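Local coordinates for protein peroxiredoxin (Akkermansia muciniphila, PDB 6KHX) that probably reduces peroxides through paired cysteines, as a typical 2-Cys peroxiredoxin built on the thioredoxin fold, at residues Y35-F40 and R66-V71. Numbering follows the deposited sequence.
Sequences YVILFF and RDVAVV
A classical beta-alpha-beta crossover of the thioredoxin fold brings residues 35-40 and 68-71 together as parallel neighbours in the central sheet, the chain between them being largely helical. The strands cross at -22°, and five backbone hydrogen bonds join 35-40 to 66-71, four from strand 68-71 and the first from Asp-67 just ahead of it. Asp-67, with positive phi, closes the preceding helix in a Schellman motif and offers its O to Tyr-35 N at 2.8 Å, the most bent bond of the ladder (135° at the hydrogen). Ala-69 then bonds through both N and O, to Tyr-35 O and Ile-37 N, and Val-71 likewise to Ile-37 O and Phe-39 N.

On one face, Ile-37 CG1 crosses obliquely over Val-68 CG1 at 3.6 Å; on the other, Leu-38 CD1 reaches Val-71 CG1 at 3.8 Å. Phe-39 takes the crowded rotamer, CG between backbone N and carbonyl carbon (chi1 72°), so that Val-70 CG1 meets its ring edge at CE1; the ring also stacks with Phe-56. An alanine here would remove the ring and both contacts, which would probably loosen the packing on this side of the sheet.

Helix 60-65 packs on Val-68 and Val-70, helix 163-179 on Tyr-35 and Val-68, while strand 138-143 pairs antiparallel with the far edge of 35-40.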
ATOM      1  N   TYR B  35      30.269  25.519 -26.592  1.00 34.60           N
ATOM      2  CA  TYR B  35      29.373  24.420 -26.926  1.00 33.07           C
ATOM      3  C   TYR B  35      30.095  23.103 -26.684  1.00 34.61           C
ATOM      4  O   TYR B  35      31.318  23.059 -26.551  1.00 34.83           O
ATOM      5  CB  TYR B  35      28.943  24.475 -28.391  1.00 30.19           C
ATOM      6  CG  TYR B  35      28.340  25.784 -28.825  1.00 32.45           C
ATOM      7  CD1 TYR B  35      29.153  26.864 -29.160  1.00 35.45           C
ATOM      8  CD2 TYR B  35      26.964  25.943 -28.919  1.00 32.42           C
ATOM      9  CE1 TYR B  35      28.613  28.064 -29.562  1.00 30.94           C
ATOM     10  CE2 TYR B  35      26.414  27.146 -29.322  1.00 34.82           C
ATOM     11  CZ  TYR B  35      27.245  28.200 -29.641  1.00 32.26           C
ATOM     12  OH  TYR B  35      26.710  29.397 -30.043  1.00 35.57           O
ATOM     13  N   VAL B  36      29.333  22.018 -26.606  1.00 32.70           N
ATOM     14  CA  VAL B  36      29.918  20.695 -26.421  1.00 32.98           C
ATOM     15  C   VAL B  36      29.310  19.743 -27.439  1.00 32.47           C
ATOM     16  O   VAL B  36      28.085  19.672 -27.579  1.00 30.40           O
ATOM     17  CB  VAL B  36      29.717  20.155 -24.992  1.00 34.38           C
ATOM     18  CG1 VAL B  36      30.388  18.796 -24.848  1.00 29.60           C
ATOM     19  CG2 VAL B  36      30.264  21.129 -23.966  1.00 32.52           C
ATOM     20  N   ILE B  37      30.165  19.018 -28.149  1.00 31.46           N
ATOM     21  CA  ILE B  37      29.756  17.834 -28.893  1.00 28.76           C
ATOM     22  C   ILE B  37      30.199  16.638 -28.061  1.00 30.20           C
ATOM     23  O   ILE B  37      31.400  16.378 -27.915  1.00 34.52           O
ATOM     24  CB  ILE B  37      30.356  17.804 -30.304  1.00 33.08           C
ATOM     25  CG1 ILE B  37      29.647  18.813 -31.206  1.00 28.79           C
ATOM     26  CG2 ILE B  37      30.242  16.412 -30.911  1.00 25.54           C
ATOM     27  CD1 ILE B  37      28.287  18.363 -31.653  1.00 30.75           C
ATOM     28  N   LEU B  38      29.231  15.938 -27.475  1.00 28.07           N
ATOM     29  CA  LEU B  38      29.493  14.792 -26.608  1.00 30.74           C
ATOM     30  C   LEU B  38      29.089  13.525 -27.349  1.00 28.19           C
ATOM     31  O   LEU B  38      27.931  13.390 -27.754  1.00 32.84           O
ATOM     32  CB  LEU B  38      28.716  14.924 -25.295  1.00 26.99           C
ATOM     33  CG  LEU B  38      28.739  13.742 -24.323  1.00 29.16           C
ATOM     34  CD1 LEU B  38      30.131  13.573 -23.736  1.00 29.88           C
ATOM     35  CD2 LEU B  38      27.703  13.900 -23.214  1.00 23.73           C
ATOM     36  N   PHE B  39      30.030  12.605 -27.551  1.00 25.71           N
ATOM     37  CA  PHE B  39      29.698  11.378 -28.268  1.00 28.11           C
ATOM     38  C   PHE B  39      30.147  10.143 -27.491  1.00 30.05           C
ATOM     39  O   PHE B  39      31.249  10.099 -26.933  1.00 25.32           O
ATOM     40  CB  PHE B  39      30.276  11.373 -29.708  1.00 27.28           C
ATOM     41  CG  PHE B  39      31.764  11.191 -29.786  1.00 28.08           C
ATOM     42  CD1 PHE B  39      32.623  12.261 -29.612  1.00 30.74           C
ATOM     43  CD2 PHE B  39      32.302   9.948 -30.077  1.00 28.38           C
ATOM     44  CE1 PHE B  39      33.995  12.089 -29.694  1.00 34.63           C
ATOM     45  CE2 PHE B  39      33.675   9.771 -30.166  1.00 33.38           C
ATOM     46  CZ  PHE B  39      34.521  10.841 -29.973  1.00 35.44           C
ATOM     47  N   PHE B  40      29.260   9.150 -27.462  1.00 28.77           N
ATOM     48  CA  PHE B  40      29.467   7.858 -26.825  1.00 31.04           C
ATOM     49  C   PHE B  40      29.736   6.801 -27.889  1.00 34.76           C
ATOM     50  O   PHE B  40      29.070   6.785 -28.936  1.00 37.98           O
ATOM     51  CB  PHE B  40      28.229   7.438 -26.017  1.00 26.48           C
ATOM     52  CG  PHE B  40      27.823   8.413 -24.943  1.00 28.61           C
ATOM     53  CD1 PHE B  40      27.116   9.564 -25.259  1.00 28.24           C
ATOM     54  CD2 PHE B  40      28.123   8.163 -23.612  1.00 31.39           C
ATOM     55  CE1 PHE B  40      26.737  10.456 -24.274  1.00 31.71           C
ATOM     56  CE2 PHE B  40      27.741   9.048 -22.621  1.00 31.99           C
ATOM     57  CZ  PHE B  40      27.045  10.195 -22.949  1.00 27.41           C
ATOM     58  N   ARG B  66      34.767  27.049 -33.913  1.00 46.33           N
ATOM     59  CA  ARG B  66      33.370  27.296 -33.585  1.00 39.21           C
ATOM     60  C   ARG B  66      33.081  27.269 -32.087  1.00 39.70           C
ATOM     61  O   ARG B  66      31.910  27.188 -31.696  1.00 34.25           O
ATOM     62  CB  ARG B  66      32.482  26.295 -34.320  1.00 36.63           C
ATOM     63  CG  ARG B  66      32.198  26.684 -35.758  1.00 37.61           C
ATOM     64  CD  ARG B  66      31.695  25.501 -36.544  1.00 35.85           C
ATOM     65  NE  ARG B  66      32.757  24.947 -37.369  1.00 42.49           N
ATOM     66  CZ  ARG B  66      32.757  24.961 -38.696  1.00 40.78           C
ATOM     67  NH1 ARG B  66      31.729  25.479 -39.357  1.00 38.47           N
ATOM     68  NH2 ARG B  66      33.780  24.439 -39.359  1.00 41.82           N
ATOM     69  N   ASP B  67      34.113  27.326 -31.242  1.00 40.40           N
ATOM     70  CA  ASP B  67      33.936  27.361 -29.788  1.00 41.80           C
ATOM     71  C   ASP B  67      33.200  26.119 -29.294  1.00 41.70           C
ATOM     72  O   ASP B  67      32.331  26.188 -28.419  1.00 36.34           O
ATOM     73  CB  ASP B  67      33.222  28.635 -29.334  1.00 45.12           C
ATOM     74  CG  ASP B  67      34.187  29.714 -28.906  1.00 54.14           C
ATOM     75  OD1 ASP B  67      35.411  29.501 -29.048  1.00 56.99           O
ATOM     76  OD2 ASP B  67      33.722  30.770 -28.422  1.00 72.57           O
ATOM     77  N   VAL B  68      33.544  24.975 -29.876  1.00 39.18           N
ATOM     78  CA  VAL B  68      32.926  23.699 -29.555  1.00 33.64           C
ATOM     79  C   VAL B  68      34.009  22.817 -28.964  1.00 30.26           C
ATOM     80  O   VAL B  68      35.070  22.636 -29.569  1.00 31.86           O
ATOM     81  CB  VAL B  68      32.289  23.034 -30.784  1.00 34.66           C
ATOM     82  CG1 VAL B  68      31.792  21.648 -30.424  1.00 33.46           C
ATOM     83  CG2 VAL B  68      31.159  23.891 -31.328  1.00 31.82           C
ATOM     84  N   ALA B  69      33.764  22.316 -27.763  1.00 33.65           N
ATOM     85  CA  ALA B  69      34.618  21.322 -27.146  1.00 29.32           C
ATOM     86  C   ALA B  69      34.121  19.946 -27.559  1.00 32.08           C
ATOM     87  O   ALA B  69      32.918  19.669 -27.484  1.00 36.94           O
ATOM     88  CB  ALA B  69      34.597  21.471 -25.628  1.00 22.37           C
ATOM     89  N   VAL B  70      35.036  19.095 -28.012  1.00 32.16           N
ATOM     90  CA  VAL B  70      34.705  17.731 -28.404  1.00 36.80           C
ATOM     91  C   VAL B  70      35.050  16.812 -27.241  1.00 39.02           C
ATOM     92  O   VAL B  70      36.180  16.840 -26.733  1.00 37.85           O
ATOM     93  CB  VAL B  70      35.453  17.325 -29.683  1.00 33.20           C
ATOM     94  CG1 VAL B  70      35.204  15.862 -30.002  1.00 38.13           C
ATOM     95  CG2 VAL B  70      35.027  18.204 -30.828  1.00 35.41           C
ATOM     96  N   VAL B  71      34.078  16.004 -26.811  1.00 30.72           N
ATOM     97  CA  VAL B  71      34.254  15.096 -25.683  1.00 31.04           C
ATOM     98  C   VAL B  71      33.716  13.733 -26.088  1.00 32.53           C
ATOM     99  O   VAL B  71      32.556  13.620 -26.504  1.00 32.74           O
ATOM    100  CB  VAL B  71      33.535  15.595 -24.414  1.00 31.34           C
ATOM    101  CG1 VAL B  71      33.773  14.642 -23.252  1.00 24.96           C
ATOM    102  CG2 VAL B  71      33.965  17.006 -24.046  1.00 21.49           C
TER